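Local coordinates for protein SidF, inhibitor of growth family, member 3 (Legionella pneumophila subsp. pneumophila, PDB 4FYE) that removes phosphate from phosphoinositides as a Legionella phosphatase, probably the 3-phosphate of phosphatidylinositol 3,4,5-trisphosphate, at residues R213-L217 against M218-E222; Y502-A505 against L506-Y509; N692-Q695 against L696-L700. The protein carries 1 engineered substitution. All blocks are in the same frame, centred on the assembly; numbering follows the deposited sequence.

How the contacts relate
All three contacts are local, each made by side chains a few residues apart along one continuous piece of chain. Contacts 1 and 2 belong together: their centres are about 17 Å apart, and R213 of the short helix in contact 1 brings its NH1 to 3.3 Å from CG of F507 in contact 2, a cation-pi approach. Helix 284-311 packs against both. Contact 3 lies on the other side of the chain's centre, its own centre about 45 Å from that of contact 1 and about 48 Å from that of contact 2. Two contacts thus describe a helical corner of this mixed alpha-beta phosphatase, while the third describes a helix beside the six-stranded sheet.

Contact 1: R213-L217 against M218-E222; sequences RQQRL and MGKDE
R216 and E222 join where the chain doubles back after leaving helix 212-216. Their side chains lie alongside each other and point the same way, and OE1 of E222 meets NE of R216 at 2.8 Å. This is a salt bridge, but its hydrogen bond is weak: the angle at the hydrogen is only 125°, and the guanidinium and carboxylate planes stand 63° apart. OE1 reaches the guanidinium at its edge, on the NE side. The first torsion of R216 (chi1 74°) sets CG between the backbone N and the carbonyl carbon, and from there the chain runs alongside E222, bending at chi3. The glutamate is poorly ordered, so the pair is a loose surface tie.

Two backbone amides at the helix end find acceptors. N of L217 bonds to O of R213 at 3.2 Å, the closing helical bond, and N of M218 makes a weak one to O of Q215 at 3.5 Å. That same carbonyl has CB of K220 at 3.2 Å. CG of M218 lies close to O of Q214 at 3.1 Å, a carbon-to-oxygen contact and not a conventional hydrogen bond. Q215, bent at chi2, sends its amide across the lysine, with NE2 3.5 Å from CD of K220, while its CG rests beside O of D221.

On the inward side the polar ends look to other parts of the protein. Q214 gives OE1 to N of T211 and NE2 to E300, and R213 forms a salt bridge with E299. L217 packs on I296 and F510.

The arrangement is that of a helix C-terminus: L217 is the first residue to leave helical geometry, the chain turns through G219, whose phi is positive, and an exposed loop folds back over the helix end.

Contact 2: Y502-A505 against L506-Y509; sequences YREA and LFSY
L506 rests against Y502 one helical turn earlier, the two side chains running side by side in the same direction. At its root, CB of L506 lies 3.2 Å from O of Y502, the carbonyl that accepts the leucine's own N-H. CG stays near that oxygen too, at the margin of contact. Then CD1 reaches the phenol end of the tyrosine, 3.4 Å from CZ of Y502 and equally near its OH, with CE2 and CE1 a little farther off. The methyl meets the ring obliquely. Y502 has CG anti to its N (chi1 176°), which carries its ring alongside the leucine; the first torsion of L506 (-134°) is far from a staggered value.

F507 lies against the preceding turn in another way. Its CD2 sits 3.2 Å from O of R503, the acceptor of its own amide, and CE2 grazes CB of R503. OE1 of E504 lies 4.0 Å from CD2 of F507, with carboxylate and ring planes 45° apart. E504 also has a long salt bridge to its neighbour R503. The carbonyl O of E504 takes two donors from S508: the amide N at 3.2 Å and, weakly, the hydroxyl OG at 3.5 Å.

All of this is one stretch of helix 482-514, in a region predicted to be coiled coil. Y502 packs on V532 and I539 of helix 522-583 and on M383 of helix 373-387, while L506 and F507 face helix 284-311 through A292, L295 and I296, and Y509 reaches L525.

Contact 3: N692-Q695 against L696-L700; sequences NVEQ and LDREL
L696, D697 and R698 donate their amides to O of N692, V693 and E694, three regular alpha-helical bonds; the R698 amide also makes a weak one to O of Q695, and the turn then tightens, with N of E699 on O of L696 at 2.7 Å.

Among the side chains, E694 and R698 are joined through a water. It donates to OE2 of E694 at 2.6 Å and accepts from NE of R698 at 2.9 Å, lying in the guanidinium plane at its edge. No direct bridge forms: OE2 of E694 and NH2 of R698 are 4.7 Å apart. The arginine runs extended from CG to NE, and its CG leans on O of E694 at 3.2 Å. OE2 of E694 takes both the water and the backbone N of H686, while OE1 takes N of T685. NH2 of R698 adds a weak bond to O of G687.

D697 is held by R684 and N of A728, E699 by Y58 and S56, and L696 packs among W666, F189 and F679. This is a short, largely buried helix with a water-bridged i,i+4 glutamate-arginine pair; its buried acids tie it to residues 684-686 and, through E699, to S56 and Y58 just beyond strand 50-55 of the six-stranded sheet.

Contact 1: R213-L217 against M218-E222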
ATOM      1  N   ARG A 213      19.614  -2.698  12.689  1.00 61.07           N
ATOM      2  CA  ARG A 213      20.614  -2.218  11.764  1.00 61.37           C
ATOM      3  C   ARG A 213      20.376  -0.750  11.389  1.00 62.38           C
ATOM      4  O   ARG A 213      21.282   0.058  11.482  1.00 68.65           O
ATOM      5  CB  ARG A 213      20.607  -3.066  10.508  1.00 62.19           C
ATOM      6  CG  ARG A 213      21.757  -2.790   9.569  1.00 59.86           C
ATOM      7  CD  ARG A 213      21.364  -3.236   8.188  1.00 57.81           C
ATOM      8  NE  ARG A 213      21.182  -4.672   8.181  1.00 61.91           N
ATOM      9  CZ  ARG A 213      22.185  -5.541   8.105  1.00 65.71           C
ATOM     10  NH1 ARG A 213      23.439  -5.105   8.027  1.00 66.55           N
ATOM     11  NH2 ARG A 213      21.930  -6.842   8.096  1.00 62.00           N
ATOM     12  N   GLN A 214      19.169  -0.394  10.979  1.00 59.69           N
ATOM     13  CA  GLN A 214      18.856   1.020  10.720  1.00 62.10           C
ATOM     14  C   GLN A 214      19.116   1.876  11.973  1.00 64.10           C
ATOM     15  O   GLN A 214      19.689   2.952  11.907  1.00 65.10           O
ATOM     16  CB  GLN A 214      17.396   1.192  10.277  1.00 57.97           C
ATOM     17  CG  GLN A 214      17.086   0.762   8.855  1.00 56.77           C
ATOM     18  CD  GLN A 214      15.590   0.572   8.632  1.00 55.91           C
ATOM     19  OE1 GLN A 214      14.860   0.243   9.573  1.00 53.18           O
ATOM     20  NE2 GLN A 214      15.139   0.709   7.373  1.00 48.82           N
ATOM     21  N   GLN A 215      18.696   1.365  13.116  1.00 66.92           N
ATOM     22  CA  GLN A 215      18.767   2.098  14.347  1.00 71.93           C
ATOM     23  C   GLN A 215      20.208   2.553  14.609  1.00 72.80           C
ATOM     24  O   GLN A 215      20.421   3.726  14.914  1.00 80.47           O
ATOM     25  CB  GLN A 215      18.160   1.269  15.492  1.00 79.48           C
ATOM     26  CG  GLN A 215      17.527   2.053  16.649  1.00101.32           C
ATOM     27  CD  GLN A 215      16.534   3.175  16.241  1.00111.37           C
ATOM     28  OE1 GLN A 215      15.316   3.023  16.376  1.00107.17           O
ATOM     29  NE2 GLN A 215      17.063   4.319  15.782  1.00117.03           N
ATOM     30  N   ARG A 216      21.198   1.682  14.433  1.00 68.00           N
ATOM     31  CA  ARG A 216      22.575   2.094  14.702  1.00 74.76           C
ATOM     32  C   ARG A 216      23.300   2.842  13.548  1.00 79.37           C
ATOM     33  O   ARG A 216      24.277   3.549  13.802  1.00 80.47           O
ATOM     34  CB  ARG A 216      23.408   0.928  15.213  1.00 80.25           C
ATOM     35  CG  ARG A 216      23.763  -0.060  14.126  1.00 85.34           C
ATOM     36  CD  ARG A 216      24.603  -1.210  14.632  1.00 86.58           C
ATOM     37  NE  ARG A 216      24.324  -2.424  13.873  1.00 89.56           N
ATOM     38  CZ  ARG A 216      24.839  -2.707  12.672  1.00 96.07           C
ATOM     39  NH1 ARG A 216      25.679  -1.849  12.050  1.00 86.52           N
ATOM     40  NH2 ARG A 216      24.493  -3.862  12.090  1.00 96.41           N
ATOM     41  N   LEU A 217      22.848   2.689  12.297  1.00 74.90           N
ATOM     42  CA  LEU A 217      23.334   3.567  11.227  1.00 77.47           C
ATOM     43  C   LEU A 217      22.672   4.933  11.298  1.00 78.70           C
ATOM     44  O   LEU A 217      22.523   5.591  10.293  1.00 84.63           O
ATOM     45  CB  LEU A 217      23.138   2.981   9.815  1.00 71.77           C
ATOM     46  CG  LEU A 217      23.610   1.570   9.408  1.00 75.05           C
ATOM     47  CD1 LEU A 217      22.728   1.063   8.283  1.00 73.64           C
ATOM     48  CD2 LEU A 217      25.061   1.469   8.987  1.00 74.36           C
ATOM     49  N   MET A 218      22.246   5.371  12.471  1.00 84.36           N
ATOM     50  CA  MET A 218      21.679   6.715  12.562  1.00 88.51           C
ATOM     51  C   MET A 218      22.211   7.414  13.797  1.00 99.34           C
ATOM     52  O   MET A 218      21.480   8.163  14.444  1.00102.40           O
ATOM     53  CB  MET A 218      20.149   6.681  12.570  1.00 79.53           C
ATOM     54  CG  MET A 218      19.569   5.956  11.377  1.00 82.13           C
ATOM     55  SD  MET A 218      17.894   6.406  10.914  0.71 80.37           S
ATOM     56  CE  MET A 218      16.895   5.726  12.244  1.00 83.74           C
ATOM     57  N   GLY A 219      23.487   7.170  14.110  1.00116.06           N
ATOM     58  CA  GLY A 219      24.095   7.640  15.357  1.00127.26           C
ATOM     59  C   GLY A 219      23.109   7.509  16.512  1.00137.47           C
ATOM     60  O   GLY A 219      22.928   8.468  17.267  1.00139.35           O
ATOM     61  N   LYS A 220      22.443   6.341  16.597  1.00138.22           N
ATOM     62  CA  LYS A 220      21.489   5.962  17.678  1.00134.41           C
ATOM     63  C   LYS A 220      21.853   4.606  18.327  1.00139.52           C
ATOM     64  O   LYS A 220      22.884   4.010  18.002  1.00144.85           O
ATOM     65  CB  LYS A 220      20.020   5.944  17.187  1.00114.40           C
ATOM     66  CG  LYS A 220      19.423   7.322  16.925  1.00119.32           C
ATOM     67  CD  LYS A 220      17.922   7.404  17.198  1.00114.44           C
ATOM     68  CE  LYS A 220      17.430   8.828  16.934  1.00114.97           C
ATOM     69  NZ  LYS A 220      16.151   9.174  17.614  1.00106.51           N
ATOM     70  N   ASP A 221      21.007   4.121  19.237  1.00144.21           N
ATOM     71  CA  ASP A 221      21.289   2.871  19.965  1.00150.55           C
ATOM     72  C   ASP A 221      20.214   1.782  19.814  1.00149.22           C
ATOM     73  O   ASP A 221      19.015   2.059  19.868  1.00147.63           O
ATOM     74  CB  ASP A 221      21.559   3.156  21.453  1.00146.24           C
ATOM     75  CG  ASP A 221      22.214   1.978  22.165  1.00139.98           C
ATOM     76  OD1 ASP A 221      23.383   2.115  22.584  1.00133.74           O
ATOM     77  OD2 ASP A 221      21.570   0.911  22.296  1.00135.68           O
ATOM     78  N   GLU A 222      20.663   0.540  19.656  1.00158.00           N
ATOM     79  CA  GLU A 222      19.768  -0.605  19.467  1.00163.78           C
ATOM     80  C   GLU A 222      19.020  -0.982  20.748  1.00155.58           C
ATOM     81  O   GLU A 222      17.838  -1.329  20.706  1.00142.85           O
ATOM     82  CB  GLU A 222      20.557  -1.810  18.946  1.00173.64           C
ATOM     83  CG  GLU A 222      21.276  -1.569  17.619  1.00181.51           C
ATOM     84  CD  GLU A 222      22.203  -2.711  17.223  1.00179.09           C
ATOM     85  OE1 GLU A 222      22.567  -2.794  16.027  1.00167.85           O
ATOM     86  OE2 GLU A 222      22.565  -3.529  18.101  1.00179.91           O
TER

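Contact 2: Y502-A505 against L506-Y509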
ATOM      1  N   TYR A 502      26.231 -11.526  -1.765  1.00 72.93           N
ATOM      2  CA  TYR A 502      25.915 -10.176  -2.233  1.00 72.21           C
ATOM      3  C   TYR A 502      25.314  -9.232  -1.145  1.00 72.01           C
ATOM      4  O   TYR A 502      25.711  -8.046  -1.026  1.00 70.10           O
ATOM      5  CB  TYR A 502      25.009 -10.285  -3.458  1.00 69.92           C
ATOM      6  CG  TYR A 502      24.522  -9.000  -3.993  1.00 68.46           C
ATOM      7  CD1 TYR A 502      25.395  -8.111  -4.654  1.00 72.80           C
ATOM      8  CD2 TYR A 502      23.175  -8.653  -3.889  1.00 67.83           C
ATOM      9  CE1 TYR A 502      24.951  -6.905  -5.174  1.00 65.26           C
ATOM     10  CE2 TYR A 502      22.706  -7.449  -4.416  1.00 67.99           C
ATOM     11  CZ  TYR A 502      23.591  -6.583  -5.047  1.00 69.76           C
ATOM     12  OH  TYR A 502      23.105  -5.381  -5.555  1.00 76.91           O
ATOM     13  N   ARG A 503      24.356  -9.731  -0.369  1.00 66.93           N
ATOM     14  CA  ARG A 503      23.726  -8.886   0.651  1.00 66.78           C
ATOM     15  C   ARG A 503      24.766  -8.440   1.661  1.00 68.84           C
ATOM     16  O   ARG A 503      24.891  -7.245   1.969  1.00 64.62           O
ATOM     17  CB  ARG A 503      22.634  -9.627   1.415  1.00 65.23           C
ATOM     18  CG  ARG A 503      21.389  -9.944   0.626  1.00 68.43           C
ATOM     19  CD  ARG A 503      20.362 -10.612   1.524  1.00 69.51           C
ATOM     20  NE  ARG A 503      20.656 -12.029   1.748  1.00 72.02           N
ATOM     21  CZ  ARG A 503      21.168 -12.502   2.874  1.00 76.94           C
ATOM     22  NH1 ARG A 503      21.444 -11.674   3.909  1.00 78.47           N
ATOM     23  NH2 ARG A 503      21.396 -13.802   2.965  1.00 78.01           N
ATOM     24  N   GLU A 504      25.511  -9.423   2.175  1.00 71.93           N
ATOM     25  CA  GLU A 504      26.445  -9.165   3.267  1.00 77.96           C
ATOM     26  C   GLU A 504      27.488  -8.161   2.781  1.00 75.56           C
ATOM     27  O   GLU A 504      27.790  -7.166   3.443  1.00 76.11           O
ATOM     28  CB  GLU A 504      27.040 -10.483   3.800  1.00 78.51           C
ATOM     29  CG  GLU A 504      26.921 -10.676   5.330  1.00 89.20           C
ATOM     30  CD  GLU A 504      25.626 -10.109   6.027  1.00 93.32           C
ATOM     31  OE1 GLU A 504      25.729  -9.151   6.851  1.00 95.52           O
ATOM     32  OE2 GLU A 504      24.492 -10.620   5.805  1.00 85.34           O
ATOM     33  N   ALA A 505      27.959  -8.380   1.567  1.00 74.00           N
ATOM     34  CA  ALA A 505      28.924  -7.506   0.983  1.00 76.80           C
ATOM     35  C   ALA A 505      28.388  -6.060   0.858  1.00 79.52           C
ATOM     36  O   ALA A 505      29.053  -5.103   1.228  1.00 86.51           O
ATOM     37  CB  ALA A 505      29.309  -8.077  -0.353  1.00 78.69           C
ATOM     38  N   LEU A 506      27.165  -5.919   0.367  1.00 78.00           N
ATOM     39  CA  LEU A 506      26.529  -4.622   0.153  1.00 77.76           C
ATOM     40  C   LEU A 506      26.212  -3.780   1.422  1.00 78.24           C
ATOM     41  O   LEU A 506      26.316  -2.533   1.392  1.00 76.80           O
ATOM     42  CB  LEU A 506      25.239  -4.877  -0.599  1.00 77.54           C
ATOM     43  CG  LEU A 506      24.887  -4.017  -1.794  1.00 79.97           C
ATOM     44  CD1 LEU A 506      23.521  -4.439  -2.345  1.00 69.66           C
ATOM     45  CD2 LEU A 506      24.977  -2.527  -1.466  1.00 75.87           C
ATOM     46  N   PHE A 507      25.779  -4.450   2.501  1.00 71.19           N
ATOM     47  CA  PHE A 507      25.660  -3.796   3.812  1.00 71.80           C
ATOM     48  C   PHE A 507      27.036  -3.239   4.211  1.00 77.19           C
ATOM     49  O   PHE A 507      27.146  -2.064   4.584  1.00 78.92           O
ATOM     50  CB  PHE A 507      25.169  -4.757   4.909  1.00 68.61           C
ATOM     51  CG  PHE A 507      23.757  -5.223   4.759  1.00 64.39           C
ATOM     52  CD1 PHE A 507      22.706  -4.315   4.629  1.00 64.70           C
ATOM     53  CD2 PHE A 507      23.472  -6.583   4.780  1.00 67.00           C
ATOM     54  CE1 PHE A 507      21.393  -4.749   4.500  1.00 62.19           C
ATOM     55  CE2 PHE A 507      22.165  -7.045   4.664  1.00 65.48           C
ATOM     56  CZ  PHE A 507      21.116  -6.116   4.532  1.00 63.95           C
ATOM     57  N   SER A 508      28.090  -4.065   4.120  1.00 76.18           N
ATOM     58  CA  SER A 508      29.445  -3.553   4.409  1.00 79.90           C
ATOM     59  C   SER A 508      29.741  -2.332   3.546  1.00 83.39           C
ATOM     60  O   SER A 508      30.251  -1.311   4.050  1.00 89.26           O
ATOM     61  CB  SER A 508      30.532  -4.611   4.241  1.00 75.61           C
ATOM     62  OG  SER A 508      30.381  -5.644   5.193  1.00 76.56           O
ATOM     63  N   TYR A 509      29.410  -2.402   2.255  1.00 77.40           N
ATOM     64  CA  TYR A 509      29.744  -1.271   1.447  1.00 77.76           C
ATOM     65  C   TYR A 509      29.078  -0.002   1.979  1.00 77.74           C
ATOM     66  O   TYR A 509      29.703   1.047   2.003  1.00 81.19           O
ATOM     67  CB  TYR A 509      29.425  -1.499  -0.020  1.00 78.23           C
ATOM     68  CG  TYR A 509      29.505  -0.217  -0.828  1.00 76.80           C
ATOM     69  CD1 TYR A 509      28.436   0.673  -0.862  1.00 73.97           C
ATOM     70  CD2 TYR A 509      30.645   0.115  -1.541  1.00 80.97           C
ATOM     71  CE1 TYR A 509      28.498   1.850  -1.574  1.00 74.11           C
ATOM     72  CE2 TYR A 509      30.703   1.301  -2.271  1.00 83.76           C
ATOM     73  CZ  TYR A 509      29.621   2.158  -2.284  1.00 77.05           C
ATOM     74  OH  TYR A 509      29.657   3.337  -2.993  1.00 79.77           O
TER

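Contact 3: N692-Q695 against L696-L700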
ATOM      1  N   ASN A 692     -25.466   0.272  -7.848  1.00 56.59           N
ATOM      2  CA  ASN A 692     -24.889  -0.017  -6.544  1.00 55.19           C
ATOM      3  C   ASN A 692     -23.381  -0.020  -6.492  1.00 54.24           C
ATOM      4  O   ASN A 692     -22.799   0.536  -5.547  1.00 52.84           O
ATOM      5  CB  ASN A 692     -25.417  -1.332  -6.061  1.00 56.97           C
ATOM      6  CG  ASN A 692     -26.822  -1.200  -5.591  1.00 61.92           C
ATOM      7  OD1 ASN A 692     -27.556  -2.165  -5.561  1.00 67.54           O
ATOM      8  ND2 ASN A 692     -27.196  -0.001  -5.188  1.00 59.11           N
ATOM      9  N   VAL A 693     -22.740  -0.592  -7.513  1.00 54.03           N
ATOM     10  CA  VAL A 693     -21.271  -0.532  -7.584  1.00 57.99           C
ATOM     11  C   VAL A 693     -20.725   0.880  -7.536  1.00 52.38           C
ATOM     12  O   VAL A 693     -19.779   1.148  -6.788  1.00 47.71           O
ATOM     13  CB  VAL A 693     -20.676  -1.298  -8.771  1.00 61.54           C
ATOM     14  CG1 VAL A 693     -20.552  -2.753  -8.385  1.00 67.44           C
ATOM     15  CG2 VAL A 693     -21.613  -1.247  -9.931  1.00 75.56           C
ATOM     16  N   GLU A 694     -21.375   1.786  -8.265  1.00 51.36           N
ATOM     17  CA  GLU A 694     -20.866   3.172  -8.408  1.00 52.49           C
ATOM     18  C   GLU A 694     -21.075   3.898  -7.104  1.00 49.99           C
ATOM     19  O   GLU A 694     -20.270   4.759  -6.707  1.00 47.83           O
ATOM     20  CB  GLU A 694     -21.543   3.917  -9.575  1.00 46.87           C
ATOM     21  CG  GLU A 694     -21.154   5.344  -9.686  1.00 46.86           C
ATOM     22  CD  GLU A 694     -21.193   5.860 -11.112  1.00 49.58           C
ATOM     23  OE1 GLU A 694     -21.720   5.092 -11.983  1.00 48.43           O
ATOM     24  OE2 GLU A 694     -20.719   7.029 -11.337  1.00 38.86           O
ATOM     25  N   GLN A 695     -22.131   3.494  -6.424  1.00 50.37           N
ATOM     26  CA  GLN A 695     -22.450   4.080  -5.139  1.00 59.12           C
ATOM     27  C   GLN A 695     -21.349   3.687  -4.121  1.00 56.45           C
ATOM     28  O   GLN A 695     -20.905   4.521  -3.308  1.00 59.46           O
ATOM     29  CB  GLN A 695     -23.867   3.658  -4.686  1.00 55.43           C
ATOM     30  CG  GLN A 695     -24.324   4.495  -3.504  1.00 70.26           C
ATOM     31  CD  GLN A 695     -25.393   3.856  -2.595  1.00 78.42           C
ATOM     32  OE1 GLN A 695     -25.372   4.094  -1.373  1.00 77.21           O
ATOM     33  NE2 GLN A 695     -26.335   3.061  -3.176  1.00 74.14           N
ATOM     34  N   LEU A 696     -20.905   2.430  -4.179  1.00 50.21           N
ATOM     35  CA  LEU A 696     -19.764   2.024  -3.357  1.00 47.73           C
ATOM     36  C   LEU A 696     -18.551   2.819  -3.790  1.00 42.70           C
ATOM     37  O   LEU A 696     -17.794   3.339  -2.963  1.00 43.31           O
ATOM     38  CB  LEU A 696     -19.467   0.532  -3.526  1.00 44.90           C
ATOM     39  CG  LEU A 696     -18.925  -0.269  -2.324  1.00 49.02           C
ATOM     40  CD1 LEU A 696     -18.161  -1.516  -2.725  1.00 45.51           C
ATOM     41  CD2 LEU A 696     -18.144   0.460  -1.252  1.00 43.44           C
ATOM     42  N   ASP A 697     -18.329   2.892  -5.097  1.00 38.98           N
ATOM     43  CA  ASP A 697     -17.111   3.494  -5.560  1.00 40.97           C
ATOM     44  C   ASP A 697     -17.063   4.944  -4.995  1.00 43.08           C
ATOM     45  O   ASP A 697     -16.025   5.408  -4.652  1.00 40.52           O
ATOM     46  CB  ASP A 697     -17.030   3.417  -7.104  1.00 48.16           C
ATOM     47  CG  ASP A 697     -15.587   3.542  -7.648  1.00 57.85           C
ATOM     48  OD1 ASP A 697     -14.604   3.172  -6.938  1.00 60.64           O
ATOM     49  OD2 ASP A 697     -15.435   3.974  -8.817  1.00 60.28           O
ATOM     50  N   ARG A 698     -18.220   5.598  -4.834  1.00 41.83           N
ATOM     51  CA  ARG A 698     -18.291   6.952  -4.357  1.00 42.76           C
ATOM     52  C   ARG A 698     -17.745   7.026  -2.971  1.00 42.84           C
ATOM     53  O   ARG A 698     -17.184   8.040  -2.578  1.00 46.07           O
ATOM     54  CB  ARG A 698     -19.715   7.508  -4.417  1.00 45.81           C
ATOM     55  CG  ARG A 698     -20.120   7.878  -5.834  1.00 41.66           C
ATOM     56  CD  ARG A 698     -21.490   8.441  -5.857  1.00 42.11           C
ATOM     57  NE  ARG A 698     -21.843   8.939  -7.186  1.00 44.07           N
ATOM     58  CZ  ARG A 698     -23.063   9.418  -7.500  1.00 45.26           C
ATOM     59  NH1 ARG A 698     -24.020   9.413  -6.578  1.00 41.19           N
ATOM     60  NH2 ARG A 698     -23.330   9.910  -8.737  1.00 45.65           N
ATOM     61  N   GLU A 699     -17.764   5.933  -2.256  1.00 42.49           N
ATOM     62  CA  GLU A 699     -17.370   6.026  -0.846  1.00 45.54           C
ATOM     63  C   GLU A 699     -15.839   6.125  -0.726  1.00 50.33           C
ATOM     64  O   GLU A 699     -15.317   6.809   0.165  1.00 54.67           O
ATOM     65  CB  GLU A 699     -17.865   4.822  -0.041  1.00 49.05           C
ATOM     66  CG  GLU A 699     -19.377   4.622   0.086  1.00 45.44           C
ATOM     67  CD  GLU A 699     -20.048   5.760   0.825  1.00 50.11           C
ATOM     68  OE1 GLU A 699     -21.277   5.757   0.843  1.00 50.79           O
ATOM     69  OE2 GLU A 699     -19.372   6.678   1.366  1.00 50.84           O
ATOM     70  N   LEU A 700     -15.138   5.471  -1.650  1.00 45.91           N
ATOM     71  CA  LEU A 700     -13.715   5.145  -1.487  1.00 40.24           C
ATOM     72  C   LEU A 700     -12.722   6.303  -1.616  1.00 38.81           C
ATOM     73  O   LEU A 700     -11.554   6.166  -1.275  1.00 36.43           O
ATOM     74  CB  LEU A 700     -13.348   4.009  -2.431  1.00 37.61           C
ATOM     75  CG  LEU A 700     -14.440   2.949  -2.343  1.00 38.79           C
ATOM     76  CD1 LEU A 700     -14.265   1.961  -3.481  1.00 35.84           C
ATOM     77  CD2 LEU A 700     -14.357   2.248  -0.992  1.00 38.44           C
TER
HETATM   78  O   HOH W   1     -20.142   8.816  -9.498  1.00 43.92           O